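Long-range contacts in metallo-beta-lactamase (Chryseobacterium indologenes, PDB 3L6N), which hydrolyses the beta-lactam ring of penicillins, cephalosporins and carbapenems with the help of zinc, and so confers resistance to these antibiotics: residues Leu44-Trp49 / Val72-Ser77; His76-Arg81 / Gly138-Asn143; Val145-Lys150 / Ala188-Ala193; Cys158-Asn163 / Thr194-Gly199. All coordinates share one frame; numbering follows the deposited sequence.

Overall arrangement
The metallo-beta-lactamase fold sets its zinc site where loops from two mixed beta sheets converge, and three of the four contacts reach it. Contact 1 joins parallel strands 41-45 and 69-73 of the larger sheet; contact 2, its centre about 10 Å away, takes over at His76 and Ser77 and carries the chain into the zinc-binding loops. Contacts 3 and 4, with centres about 12 Å apart, belong to the smaller sheet and alternate along the chain, since helix 179-189 leads into strand 195-198. Phe45 against Phe148 packs one sheet on the other. Water 1 bridges both zinc ions beside His76, Asp80 and Cys158, whereas in contact 3 the Val145 side chain is about 12 Å from a zinc ion.

Contact 1 of 4, residues Leu44-Trp49 / Val72-Ser77; sequences LFDVPW and VFATHS. With ZN (zinc ion), chain B.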
loop_
_atom_site.group_PDB
_atom_site.type_symbol
_atom_site.label_atom_id
_atom_site.label_comp_id
_atom_site.label_asym_id
_atom_site.label_seq_id
_atom_site.Cartn_x
_atom_site.Cartn_y
_atom_site.Cartn_z
ATOM N N LEU A 44 2.557 9.220 -1.650
ATOM C CA LEU A 44 2.813 7.786 -1.888
ATOM C C LEU A 44 2.069 6.952 -0.876
ATOM O O LEU A 44 2.027 7.298 0.309
ATOM C CB LEU A 44 4.298 7.435 -1.745
ATOM C CG LEU A 44 5.293 8.130 -2.655
ATOM C CD1 LEU A 44 6.657 7.494 -2.424
ATOM C CD2 LEU A 44 4.895 7.996 -4.126
ATOM N N PHE A 45 1.489 5.853 -1.361
ATOM C CA PHE A 45 0.937 4.806 -0.515
ATOM C C PHE A 45 1.772 3.563 -0.704
ATOM O O PHE A 45 1.614 2.838 -1.688
ATOM C CB PHE A 45 -0.547 4.576 -0.824
ATOM C CG PHE A 45 -1.385 5.782 -0.548
ATOM C CD1 PHE A 45 -1.636 6.712 -1.548
ATOM C CD2 PHE A 45 -1.877 6.015 0.736
ATOM C CE1 PHE A 45 -2.380 7.855 -1.284
ATOM C CE2 PHE A 45 -2.628 7.153 1.006
ATOM C CZ PHE A 45 -2.882 8.073 -0.018
ATOM N N ASP A 46 2.661 3.359 0.270
ATOM C CA ASP A 46 3.735 2.363 0.226
ATOM C C ASP A 46 4.800 2.751 -0.778
ATOM O O ASP A 46 4.573 3.574 -1.662
ATOM C CB ASP A 46 3.189 0.951 0.032
ATOM C CG ASP A 46 2.241 0.576 1.138
ATOM O OD1 ASP A 46 2.617 0.818 2.300
ATOM O OD2 ASP A 46 1.138 0.057 0.854
ATOM N N VAL A 47 5.979 2.163 -0.605
ATOM C CA VAL A 47 7.190 2.612 -1.307
ATOM C C VAL A 47 7.760 1.487 -2.172
ATOM O O VAL A 47 7.382 0.319 -1.986
ATOM C CB VAL A 47 8.263 3.101 -0.303
ATOM C CG1 VAL A 47 7.732 4.261 0.536
ATOM C CG2 VAL A 47 8.728 1.964 0.603
ATOM N N PRO A 48 8.644 1.822 -3.131
ATOM C CA PRO A 48 9.259 0.736 -3.915
ATOM C C PRO A 48 9.851 -0.361 -3.050
ATOM O O PRO A 48 10.417 -0.091 -1.983
ATOM C CB PRO A 48 10.347 1.452 -4.711
ATOM C CG PRO A 48 9.774 2.815 -4.938
ATOM C CD PRO A 48 9.067 3.147 -3.632
ATOM N N TRP A 49 9.694 -1.602 -3.510
ATOM C CA TRP A 49 10.192 -2.772 -2.783
ATOM C C TRP A 49 11.697 -2.681 -2.539
ATOM O O TRP A 49 12.181 -3.031 -1.459
ATOM C CB TRP A 49 9.850 -4.062 -3.534
ATOM C CG TRP A 49 9.630 -5.261 -2.630
ATOM C CD1 TRP A 49 10.092 -5.442 -1.345
ATOM C CD2 TRP A 49 8.882 -6.439 -2.952
ATOM N NE1 TRP A 49 9.672 -6.657 -0.857
ATOM C CE2 TRP A 49 8.927 -7.288 -1.818
ATOM C CE3 TRP A 49 8.182 -6.864 -4.093
ATOM C CZ2 TRP A 49 8.283 -8.535 -1.786
ATOM C CZ3 TRP A 49 7.530 -8.115 -4.058
ATOM C CH2 TRP A 49 7.600 -8.933 -2.911
ATOM N N VAL A 72 4.247 10.265 2.583
ATOM C CA VAL A 72 4.329 8.818 2.353
ATOM C C VAL A 72 3.513 8.147 3.442
ATOM O O VAL A 72 3.765 8.379 4.633
ATOM C CB VAL A 72 5.790 8.329 2.431
ATOM C CG1 VAL A 72 5.870 6.798 2.313
ATOM C CG2 VAL A 72 6.639 9.000 1.347
ATOM N N PHE A 73 2.526 7.348 3.039
ATOM C CA PHE A 73 1.715 6.555 3.973
ATOM C C PHE A 73 2.079 5.077 3.854
ATOM O O PHE A 73 2.126 4.549 2.751
ATOM C CB PHE A 73 0.222 6.728 3.666
ATOM C CG PHE A 73 -0.354 8.028 4.144
ATOM C CD1 PHE A 73 -0.055 9.230 3.500
ATOM C CD2 PHE A 73 -1.228 8.042 5.231
ATOM C CE1 PHE A 73 -0.598 10.438 3.936
ATOM C CE2 PHE A 73 -1.782 9.252 5.682
ATOM C CZ PHE A 73 -1.464 10.452 5.028
ATOM N N ALA A 74 2.314 4.424 4.990
ATOM C CA ALA A 74 2.640 2.988 5.008
ATOM C C ALA A 74 1.429 2.183 5.428
ATOM O O ALA A 74 0.771 2.531 6.416
ATOM C CB ALA A 74 3.796 2.723 5.990
ATOM N N THR A 75 1.137 1.109 4.692
ATOM C CA THR A 75 -0.017 0.274 5.021
ATOM C C THR A 75 0.313 -0.939 5.900
ATOM O O THR A 75 -0.586 -1.676 6.312
ATOM C CB THR A 75 -0.859 -0.143 3.789
ATOM O OG1 THR A 75 -0.086 -1.004 2.948
ATOM C CG2 THR A 75 -1.330 1.080 3.007
ATOM N N HIS A 76 1.603 -1.151 6.150
ATOM C CA HIS A 76 2.107 -1.928 7.303
ATOM C C HIS A 76 3.634 -1.837 7.354
ATOM O O HIS A 76 4.228 -1.055 6.591
ATOM C CB HIS A 76 1.548 -3.388 7.422
ATOM C CG HIS A 76 1.917 -4.326 6.309
ATOM N ND1 HIS A 76 1.240 -4.362 5.108
ATOM C CD2 HIS A 76 2.807 -5.344 6.270
ATOM C CE1 HIS A 76 1.749 -5.319 4.347
ATOM N NE2 HIS A 76 2.700 -5.929 5.029
ATOM N N SER A 77 4.266 -2.590 8.259
ATOM C CA SER A 77 5.679 -2.348 8.567
ATOM C C SER A 77 6.688 -2.990 7.628
ATOM O O SER A 77 7.870 -2.676 7.711
ATOM C CB SER A 77 6.007 -2.804 9.988
ATOM O OG SER A 77 6.051 -4.225 10.048
HETATM ZN ZN ZN B . 3.608 -7.739 4.477
HETATM O O HOH W 1 4.252 -7.551 2.688
#
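Val72 packs against two residues of the opposite segment. Its CG2 lies alongside the Leu44 side chain, which points the same way, while CG1 meets Val47 CG1 at 3.6 Å, the two valines crossing at about a right angle. Anti to the backbone N (chi1 175°), CG1 is the branch turned to Val47, leaving CG2 for Leu44. Phe73 comes next and ties the backbones together as parallel strands do: its N-H donates to Leu44 O at 2.8 Å, and its own O accepts from Asp46 N, also at 2.8 Å. Helix 54-65 joins the two strands in a beta-alpha-beta crossover unit. The Phe73 side chain runs beside Phe45 on the face turned to the second sheet. The ring planes are 30° apart, but the rings are slid so far that they barely overlap; the closer touch is Phe45 CD2 on Phe73 CB, at 3.7 Å. Phe130 of the other sheet meets both rings edge-to-face. At Ala74 the chain passes Asp46 OD1, which approaches the alanine CA. Thr75 then engages both carboxylate oxygens of Asp46: its N-H reaches OD1 at 2.8 Å on the syn side, and its hydroxyl OG1 donates to the syn lone pair of OD2 at 2.6 Å. His76, a zinc ligand, follows. The two Thr75 bonds grip the buried carboxylate and tie the backbone one residue before His76 to the loop after strand 41-45; Arg81, in one of its two conformers, brings OD2 a positive charge that would favour the ionised form.

Contact 2 of 4, residues His76-Arg81 / Gly138-Asn143; sequences HSHDDR and GHTADN. With ZN (zinc ion), chain B; ZN (zinc ion), chain C.
Metal coordination draws His76, His78 and His139 together round one zinc ion, bound by His76 NE2 at 2.1 Å, His78 ND1 at 2.0 Å and His139 NE2 at 2.0 Å. The ring of His139 is turned 68° from that of His76 and 88° from that of His78, which it meets rim to rim. Unlike the other two, His78 binds through ND1, and its NE2 is hydrogen-bonded to Glu173.

Polar contacts centre on Asp142. Its OD2 takes a weak bond from Ser77 N at 3.1 Å and is also hydrogen-bonded to Thr101 OG1 of helix 99-107, while OD1 accepts Thr140 OG1 at 2.7 Å and a water that also bonds to Ser77 OG.

Packing fills in the rest. Thr140 CG2 reaches tip to tip to His78 CE1 at 3.3 Å, and the Asp142 carboxylate lies against His76 CB.

A second zinc ion is held by Asp80 OD2, with Cys158 and His200 completing its protein ligands, and one water spans both metals while donating to Asp80 OD1. Three histidines at one zinc and Asp, Cys and His at the other are the signature of the dinuclear site in subclass B1 metallo-beta-lactamases.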
loop_
_atom_site.group_PDB
_atom_site.type_symbol
_atom_site.label_atom_id
_atom_site.label_comp_id
_atom_site.label_asym_id
_atom_site.label_seq_id
_atom_site.Cartn_x
_atom_site.Cartn_y
_atom_site.Cartn_z
ATOM N N HIS A 76 1.603 -1.151 6.150
ATOM C CA HIS A 76 2.107 -1.928 7.303
ATOM C C HIS A 76 3.634 -1.837 7.354
ATOM O O HIS A 76 4.228 -1.055 6.591
ATOM C CB HIS A 76 1.548 -3.388 7.422
ATOM C CG HIS A 76 1.917 -4.326 6.309
ATOM N ND1 HIS A 76 1.240 -4.362 5.108
ATOM C CD2 HIS A 76 2.807 -5.344 6.270
ATOM C CE1 HIS A 76 1.749 -5.319 4.347
ATOM N NE2 HIS A 76 2.700 -5.929 5.029
ATOM N N SER A 77 4.266 -2.590 8.259
ATOM C CA SER A 77 5.679 -2.348 8.567
ATOM C C SER A 77 6.688 -2.990 7.628
ATOM O O SER A 77 7.870 -2.676 7.711
ATOM C CB SER A 77 6.007 -2.804 9.988
ATOM O OG SER A 77 6.051 -4.225 10.048
ATOM N N HIS A 78 6.230 -3.884 6.755
ATOM C CA HIS A 78 7.135 -4.678 5.927
ATOM C C HIS A 78 7.881 -3.874 4.865
ATOM O O HIS A 78 7.502 -2.753 4.526
ATOM C CB HIS A 78 6.369 -5.825 5.265
ATOM C CG HIS A 78 6.002 -6.934 6.201
ATOM N ND1 HIS A 78 5.011 -7.850 5.912
ATOM C CD2 HIS A 78 6.504 -7.284 7.410
ATOM C CE1 HIS A 78 4.934 -8.726 6.902
ATOM N NE2 HIS A 78 5.814 -8.397 7.826
ATOM N N ASP A 79 8.951 -4.469 4.347
ATOM C CA ASP A 79 9.847 -3.793 3.386
ATOM C C ASP A 79 9.170 -3.271 2.122
ATOM O O ASP A 79 9.606 -2.261 1.561
ATOM C CB ASP A 79 10.958 -4.742 2.948
ATOM C CG ASP A 79 11.946 -5.061 4.047
ATOM O OD1 ASP A 79 12.769 -5.971 3.807
ATOM O OD2 ASP A 79 11.932 -4.441 5.128
ATOM N N ASP A 80 8.125 -3.967 1.670
ATOM C CA ASP A 80 7.381 -3.586 0.466
ATOM C C ASP A 80 6.297 -2.551 0.759
ATOM O O ASP A 80 5.523 -2.194 -0.126
ATOM C CB ASP A 80 6.766 -4.826 -0.226
ATOM C CG ASP A 80 5.795 -5.584 0.665
ATOM O OD1 ASP A 80 6.140 -5.886 1.820
ATOM O OD2 ASP A 80 4.672 -5.905 0.194
ATOM N N ARG A 81 6.281 -2.047 1.990
ATOM C CA ARG A 81 5.229 -1.142 2.434
ATOM C C ARG A 81 5.866 0.110 3.032
ATOM O O ARG A 81 6.125 1.073 2.312
ATOM C CB ARG A 81 4.296 -1.853 3.421
ATOM C CG ARG A 81 3.712 -3.171 2.893
ATOM C CD ARG A 81 2.486 -2.952 2.014
ATOM N NE ARG A 81 2.821 -2.529 0.658
ATOM C CZ ARG A 81 1.953 -2.521 -0.350
ATOM N NH1 ARG A 81 0.699 -2.905 -0.148
ATOM N NH2 ARG A 81 2.329 -2.111 -1.552
ATOM N N GLY A 138 -4.808 -9.651 9.777
ATOM C CA GLY A 138 -4.852 -10.576 8.658
ATOM C C GLY A 138 -3.484 -11.016 8.212
ATOM O O GLY A 138 -2.846 -11.852 8.853
ATOM N N HIS A 139 -3.029 -10.428 7.108
ATOM C CA HIS A 139 -1.674 -10.637 6.619
ATOM C C HIS A 139 -0.652 -10.306 7.714
ATOM O O HIS A 139 0.332 -11.016 7.867
ATOM C CB HIS A 139 -1.437 -9.780 5.371
ATOM C CG HIS A 139 0.007 -9.648 4.996
ATOM N ND1 HIS A 139 0.733 -10.672 4.423
ATOM C CD2 HIS A 139 0.866 -8.611 5.137
ATOM C CE1 HIS A 139 1.972 -10.270 4.215
ATOM N NE2 HIS A 139 2.080 -9.021 4.635
ATOM N N THR A 140 -0.889 -9.209 8.434
ATOM C CA THR A 140 -0.161 -8.891 9.662
ATOM C C THR A 140 -1.143 -8.325 10.688
ATOM O O THR A 140 -2.326 -8.111 10.380
ATOM C CB THR A 140 0.909 -7.819 9.417
ATOM O OG1 THR A 140 0.288 -6.689 8.790
ATOM C CG2 THR A 140 2.043 -8.355 8.533
ATOM N N ALA A 141 -0.657 -8.052 11.901
ATOM C CA ALA A 141 -1.518 -7.490 12.940
ATOM C C ALA A 141 -1.817 -6.013 12.695
ATOM O O ALA A 141 -2.787 -5.470 13.233
ATOM C CB ALA A 141 -0.879 -7.678 14.322
ATOM N N ASP A 142 -0.977 -5.363 11.887
ATOM C CA ASP A 142 -1.050 -3.913 11.690
ATOM C C ASP A 142 -1.577 -3.490 10.318
ATOM O O ASP A 142 -1.658 -2.294 10.021
ATOM C CB ASP A 142 0.321 -3.254 11.948
ATOM C CG ASP A 142 1.389 -3.675 10.928
ATOM O OD1 ASP A 142 1.388 -4.844 10.495
ATOM O OD2 ASP A 142 2.251 -2.832 10.576
ATOM N N ASN A 143 -1.903 -4.451 9.463
ATOM C CA ASN A 143 -2.306 -4.076 8.103
ATOM C C ASN A 143 -3.527 -3.163 8.063
ATOM O O ASN A 143 -4.506 -3.383 8.783
ATOM C CB ASN A 143 -2.443 -5.281 7.146
ATOM C CG ASN A 143 -3.353 -6.405 7.662
ATOM O OD1 ASN A 143 -3.214 -7.537 7.207
ATOM N ND2 ASN A 143 -4.298 -6.102 8.552
HETATM ZN ZN ZN B . 3.608 -7.739 4.477
HETATM ZN ZN ZN C . 3.250 -7.199 0.898
HETATM O O HOH W 2 3.810 -5.651 9.661
HETATM O O HOH W 1 4.252 -7.551 2.688
#

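Contact 3 of 4, residues Val145-Lys150 / Ala188-Ala193; sequences VVWFPK and AKYSKA
Trp147 and Tyr190 carry this contact, their side chains sliding past each other in opposite directions with ring planes inclined at 38°. Tyr190 CD2 sits over one face of the indole, offset toward its rim, and comes within 3.8 Å of Trp147 CE3, while Tyr190 CE2 lies near Trp147 CB. With CG anti to the backbone N (chi1 173°), the indole extends along the second segment and carries its six-membered ring past Tyr190 to the turn beyond. There Trp147 CZ3 meets Ala193 CB at 3.6 Å, and CH2 rests near the backbone of Lys192 and Ala193. These two residues close a type I beta turn begun at Tyr190, in which Ala193 N bonds to Tyr190 O at 3.2 Å. Pro149 CA lies against the opposite indole face, toward its rim, so the ring has its own segment on one side and Tyr190 on the other. At the other end of the tyrosine, Val145 CG2 approaches tip to tip, 3.7 Å from Tyr190 OH, whose hydrogen bond goes to Asp133. The contact seats the end of helix 179-189 and its following turn on strand 145-148, with Asp133 at the end of strand 128-133 and Leu154 of strand 153-157 flanking Tyr190.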
loop_
_atom_site.group_PDB
_atom_site.type_symbol
_atom_site.label_atom_id
_atom_site.label_comp_id
_atom_site.label_asym_id
_atom_site.label_seq_id
_atom_site.Cartn_x
_atom_site.Cartn_y
_atom_site.Cartn_z
ATOM N N VAL A 145 -6.024 -0.598 5.206
ATOM C CA VAL A 145 -6.442 -0.372 3.824
ATOM C C VAL A 145 -6.628 1.132 3.613
ATOM O O VAL A 145 -6.756 1.885 4.580
ATOM C CB VAL A 145 -7.762 -1.126 3.492
ATOM C CG1 VAL A 145 -7.597 -2.647 3.673
ATOM C CG2 VAL A 145 -8.956 -0.587 4.336
ATOM N N VAL A 146 -6.642 1.569 2.354
ATOM C CA VAL A 146 -6.846 2.977 2.046
ATOM C C VAL A 146 -8.004 3.133 1.077
ATOM O O VAL A 146 -8.001 2.567 -0.023
ATOM C CB VAL A 146 -5.574 3.663 1.466
ATOM C CG1 VAL A 146 -5.788 5.173 1.389
ATOM C CG2 VAL A 146 -4.347 3.356 2.341
ATOM N N TRP A 147 -9.014 3.887 1.510
ATOM C CA TRP A 147 -10.207 4.125 0.696
ATOM C C TRP A 147 -10.138 5.499 0.048
ATOM O O TRP A 147 -9.839 6.489 0.716
ATOM C CB TRP A 147 -11.452 4.024 1.590
ATOM C CG TRP A 147 -12.762 4.419 0.931
ATOM C CD1 TRP A 147 -13.618 5.402 1.340
ATOM C CD2 TRP A 147 -13.359 3.821 -0.228
ATOM N NE1 TRP A 147 -14.709 5.460 0.500
ATOM C CE2 TRP A 147 -14.578 4.499 -0.466
ATOM C CE3 TRP A 147 -12.989 2.775 -1.081
ATOM C CZ2 TRP A 147 -15.422 4.170 -1.533
ATOM C CZ3 TRP A 147 -13.831 2.445 -2.144
ATOM C CH2 TRP A 147 -15.033 3.142 -2.356
ATOM N N PHE A 148 -10.409 5.543 -1.255
ATOM C CA PHE A 148 -10.385 6.777 -2.035
ATOM C C PHE A 148 -11.800 7.085 -2.535
ATOM O O PHE A 148 -12.186 6.635 -3.615
ATOM C CB PHE A 148 -9.418 6.623 -3.216
ATOM C CG PHE A 148 -7.986 6.393 -2.798
ATOM C CD1 PHE A 148 -7.475 5.100 -2.699
ATOM C CD2 PHE A 148 -7.160 7.470 -2.498
ATOM C CE1 PHE A 148 -6.148 4.886 -2.308
ATOM C CE2 PHE A 148 -5.825 7.272 -2.096
ATOM C CZ PHE A 148 -5.327 5.972 -2.016
ATOM N N PRO A 149 -12.578 7.846 -1.738
ATOM C CA PRO A 149 -14.022 7.966 -1.996
ATOM C C PRO A 149 -14.388 8.573 -3.344
ATOM O O PRO A 149 -15.388 8.158 -3.944
ATOM C CB PRO A 149 -14.525 8.837 -0.841
ATOM C CG PRO A 149 -13.341 9.511 -0.276
ATOM C CD PRO A 149 -12.185 8.550 -0.508
ATOM N N LYS A 150 -13.586 9.524 -3.818
ATOM C CA LYS A 150 -13.841 10.161 -5.116
ATOM C C LYS A 150 -13.476 9.287 -6.321
ATOM O O LYS A 150 -13.852 9.597 -7.459
ATOM C CB LYS A 150 -13.148 11.526 -5.183
ATOM C CG LYS A 150 -13.448 12.455 -3.997
ATOM C CD LYS A 150 -14.927 12.847 -3.915
ATOM C CE LYS A 150 -15.097 14.157 -3.163
ATOM N NZ LYS A 150 -16.495 14.678 -3.249
ATOM N N ALA A 188 -18.050 -6.381 3.194
ATOM C CA ALA A 188 -19.310 -5.771 3.605
ATOM C C ALA A 188 -19.254 -4.241 3.602
ATOM O O ALA A 188 -20.252 -3.576 3.307
ATOM C CB ALA A 188 -19.718 -6.293 4.975
ATOM N N LYS A 189 -18.085 -3.688 3.918
ATOM C CA LYS A 189 -17.923 -2.245 4.071
ATOM C C LYS A 189 -17.717 -1.492 2.747
ATOM O O LYS A 189 -18.196 -0.369 2.593
ATOM C CB LYS A 189 -16.766 -1.942 5.033
ATOM C CG LYS A 189 -16.579 -0.466 5.331
ATOM C CD LYS A 189 -15.635 -0.225 6.485
ATOM C CE LYS A 189 -15.467 1.263 6.731
ATOM N NZ LYS A 189 -15.029 1.559 8.112
ATOM N N TYR A 190 -16.998 -2.100 1.808
ATOM C CA TYR A 190 -16.637 -1.405 0.562
ATOM C C TYR A 190 -17.358 -1.956 -0.661
ATOM O O TYR A 190 -16.736 -2.321 -1.664
ATOM C CB TYR A 190 -15.120 -1.395 0.356
ATOM C CG TYR A 190 -14.388 -0.765 1.506
ATOM C CD1 TYR A 190 -13.689 -1.555 2.409
ATOM C CD2 TYR A 190 -14.419 0.619 1.711
ATOM C CE1 TYR A 190 -13.025 -1.001 3.470
ATOM C CE2 TYR A 190 -13.751 1.195 2.789
ATOM C CZ TYR A 190 -13.060 0.367 3.659
ATOM O OH TYR A 190 -12.381 0.874 4.728
ATOM N N SER A 191 -18.685 -2.010 -0.555
ATOM C CA SER A 191 -19.539 -2.381 -1.677
ATOM C C SER A 191 -19.443 -1.352 -2.813
ATOM O O SER A 191 -19.579 -1.710 -3.984
ATOM C CB SER A 191 -20.992 -2.560 -1.212
ATOM O OG SER A 191 -21.442 -1.431 -0.479
ATOM N N LYS A 192 -19.182 -0.090 -2.465
ATOM C CA LYS A 192 -19.033 0.984 -3.460
ATOM C C LYS A 192 -17.735 0.890 -4.277
ATOM O O LYS A 192 -17.614 1.530 -5.325
ATOM C CB LYS A 192 -19.123 2.367 -2.809
ATOM C CG LYS A 192 -20.524 2.789 -2.379
ATOM C CD LYS A 192 -20.535 4.262 -1.995
ATOM C CE LYS A 192 -21.791 4.634 -1.219
ATOM N NZ LYS A 192 -21.846 6.100 -0.954
ATOM N N ALA A 193 -16.778 0.093 -3.801
ATOM C CA ALA A 193 -15.497 -0.066 -4.494
ATOM C C ALA A 193 -15.666 -0.783 -5.825
ATOM O O ALA A 193 -16.199 -1.894 -5.884
ATOM C CB ALA A 193 -14.494 -0.810 -3.619
#

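Contact 4 of 4, residues Cys158-Asn163 / Thr194-Gly199; sequences CLVKSN and TLIIPG. With ZN (zinc ion), chain C.
Cys158 lies against Gly199, its backbone N 3.9 Å from the glycine CA, and its side chain heads away from the opposite segment to the metal. SG, anti to the carbonyl carbon at chi1 -46°, binds a zinc ion at 2.2 Å; Asp80, His200 and a bridging water complete that site. SG also passes 3.9 Å from Gly199 CA. Val160 turns toward the strand. Its CG2 meets Ile196 CG2 at 4.3 Å and its CG1 faces Pro198 CB, a loose apolar patch that Val209 and Thr212 of helix 208-217 help to cover. Val160 O does more, lying 3.3 Å from Pro198 CB and accepting a weak bond from Gly199 N at 3.4 Å. In the metallo-beta-lactamase fold this is where the loop after strand 153-157, carrying the cysteine ligand, is laid beside Pro198 and Gly199, on the way from strand 195-198 to the histidine ligand of the same zinc. The CB of Lys161 points away from the strand, consistent with the residue's likely part in binding the beta-lactam, while its carbonyl carbon stays close to Pro198 CB. Ser162 finishes the contact: its N and CB come up to the CB-CG edge of the proline, with Ser162 CB 4.1 Å from Pro198 CG, and its hydroxyl bonds to Glu202 O.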
loop_
_atom_site.group_PDB
_atom_site.type_symbol
_atom_site.label_atom_id
_atom_site.label_comp_id
_atom_site.label_asym_id
_atom_site.label_seq_id
_atom_site.Cartn_x
_atom_site.Cartn_y
_atom_site.Cartn_z
ATOM N N CYS A 158 -1.637 -5.929 1.375
ATOM C CA CYS A 158 -1.304 -7.336 1.396
ATOM C C CYS A 158 -2.337 -8.159 2.181
ATOM O O CYS A 158 -2.285 -9.389 2.193
ATOM C CB CYS A 158 0.140 -7.503 1.872
ATOM S SG CYS A 158 1.239 -6.303 1.008
ATOM N N LEU A 159 -3.300 -7.464 2.789
ATOM C CA LEU A 159 -4.493 -8.099 3.366
ATOM C C LEU A 159 -5.302 -8.798 2.262
ATOM O O LEU A 159 -5.940 -9.829 2.502
ATOM C CB LEU A 159 -5.345 -7.035 4.062
ATOM C CG LEU A 159 -6.707 -7.435 4.649
ATOM C CD1 LEU A 159 -6.523 -8.434 5.805
ATOM C CD2 LEU A 159 -7.442 -6.192 5.111
ATOM N N VAL A 160 -5.263 -8.236 1.056
ATOM C CA VAL A 160 -5.975 -8.791 -0.086
ATOM C C VAL A 160 -5.012 -9.491 -1.032
ATOM O O VAL A 160 -4.080 -8.886 -1.574
ATOM C CB VAL A 160 -6.757 -7.702 -0.850
ATOM C CG1 VAL A 160 -7.521 -8.314 -2.045
ATOM C CG2 VAL A 160 -7.718 -6.978 0.086
ATOM N N LYS A 161 -5.241 -10.785 -1.222
ATOM C CA LYS A 161 -4.503 -11.575 -2.201
ATOM C C LYS A 161 -5.052 -11.371 -3.609
ATOM O O LYS A 161 -6.252 -11.164 -3.779
ATOM C CB LYS A 161 -4.587 -13.069 -1.852
ATOM C CG LYS A 161 -4.094 -13.422 -0.446
ATOM C CD LYS A 161 -2.631 -13.047 -0.239
ATOM C CE LYS A 161 -1.709 -13.786 -1.190
ATOM N NZ LYS A 161 -0.308 -13.274 -1.142
ATOM N N SER A 162 -4.169 -11.466 -4.601
ATOM C CA SER A 162 -4.538 -11.369 -6.014
ATOM C C SER A 162 -5.274 -12.620 -6.462
ATOM O O SER A 162 -4.946 -13.726 -6.022
ATOM C CB SER A 162 -3.277 -11.224 -6.870
ATOM O OG SER A 162 -3.555 -11.291 -8.260
ATOM N N ASN A 163 -6.229 -12.430 -7.368
ATOM C CA ASN A 163 -6.872 -13.540 -8.085
ATOM C C ASN A 163 -5.871 -14.523 -8.717
ATOM O O ASN A 163 -6.220 -15.681 -8.991
ATOM C CB ASN A 163 -7.870 -13.003 -9.133
ATOM C CG ASN A 163 -7.202 -12.184 -10.249
ATOM O OD1 ASN A 163 -6.153 -12.560 -10.786
ATOM N ND2 ASN A 163 -7.835 -11.077 -10.619
ATOM N N THR A 194 -15.211 -0.140 -6.896
ATOM C CA THR A 194 -15.263 -0.751 -8.216
ATOM C C THR A 194 -13.899 -1.317 -8.595
ATOM O O THR A 194 -13.752 -1.996 -9.613
ATOM C CB THR A 194 -15.773 0.231 -9.280
ATOM O OG1 THR A 194 -15.056 1.463 -9.180
ATOM C CG2 THR A 194 -17.275 0.498 -9.075
ATOM N N LEU A 195 -12.908 -1.048 -7.743
ATOM C CA LEU A 195 -11.557 -1.562 -7.938
ATOM C C LEU A 195 -10.918 -1.763 -6.574
ATOM O O LEU A 195 -10.935 -0.863 -5.746
ATOM C CB LEU A 195 -10.735 -0.585 -8.776
ATOM C CG LEU A 195 -9.282 -0.934 -9.098
ATOM C CD1 LEU A 195 -9.161 -2.250 -9.859
ATOM C CD2 LEU A 195 -8.644 0.212 -9.894
ATOM N N ILE A 196 -10.406 -2.964 -6.335
ATOM C CA ILE A 196 -9.675 -3.266 -5.099
ATOM C C ILE A 196 -8.275 -3.715 -5.491
ATOM O O ILE A 196 -8.116 -4.645 -6.289
ATOM C CB ILE A 196 -10.398 -4.318 -4.232
ATOM C CG1 ILE A 196 -11.803 -3.809 -3.865
ATOM C CG2 ILE A 196 -9.578 -4.617 -2.972
ATOM C CD1 ILE A 196 -12.644 -4.778 -3.077
ATOM N N ILE A 197 -7.259 -3.020 -4.971
ATOM C CA ILE A 197 -5.879 -3.324 -5.340
ATOM C C ILE A 197 -5.287 -4.294 -4.329
ATOM O O ILE A 197 -5.198 -3.959 -3.140
ATOM C CB ILE A 197 -5.003 -2.037 -5.380
ATOM C CG1 ILE A 197 -5.605 -0.969 -6.310
ATOM C CG2 ILE A 197 -3.534 -2.360 -5.758
ATOM C CD1 ILE A 197 -5.794 -1.408 -7.761
ATOM N N PRO A 198 -4.867 -5.484 -4.794
ATOM C CA PRO A 198 -4.128 -6.414 -3.937
ATOM C C PRO A 198 -2.658 -6.013 -3.815
ATOM O O PRO A 198 -2.101 -5.392 -4.727
ATOM C CB PRO A 198 -4.256 -7.748 -4.676
ATOM C CG PRO A 198 -4.305 -7.362 -6.136
ATOM C CD PRO A 198 -4.985 -5.989 -6.176
ATOM N N GLY A 199 -2.038 -6.369 -2.693
ATOM C CA GLY A 199 -0.655 -5.963 -2.429
ATOM C C GLY A 199 0.384 -6.504 -3.395
ATOM O O GLY A 199 1.363 -5.823 -3.697
HETATM ZN ZN ZN C . 3.250 -7.199 0.898
HETATM O O HOH W 1 4.252 -7.551 2.688
#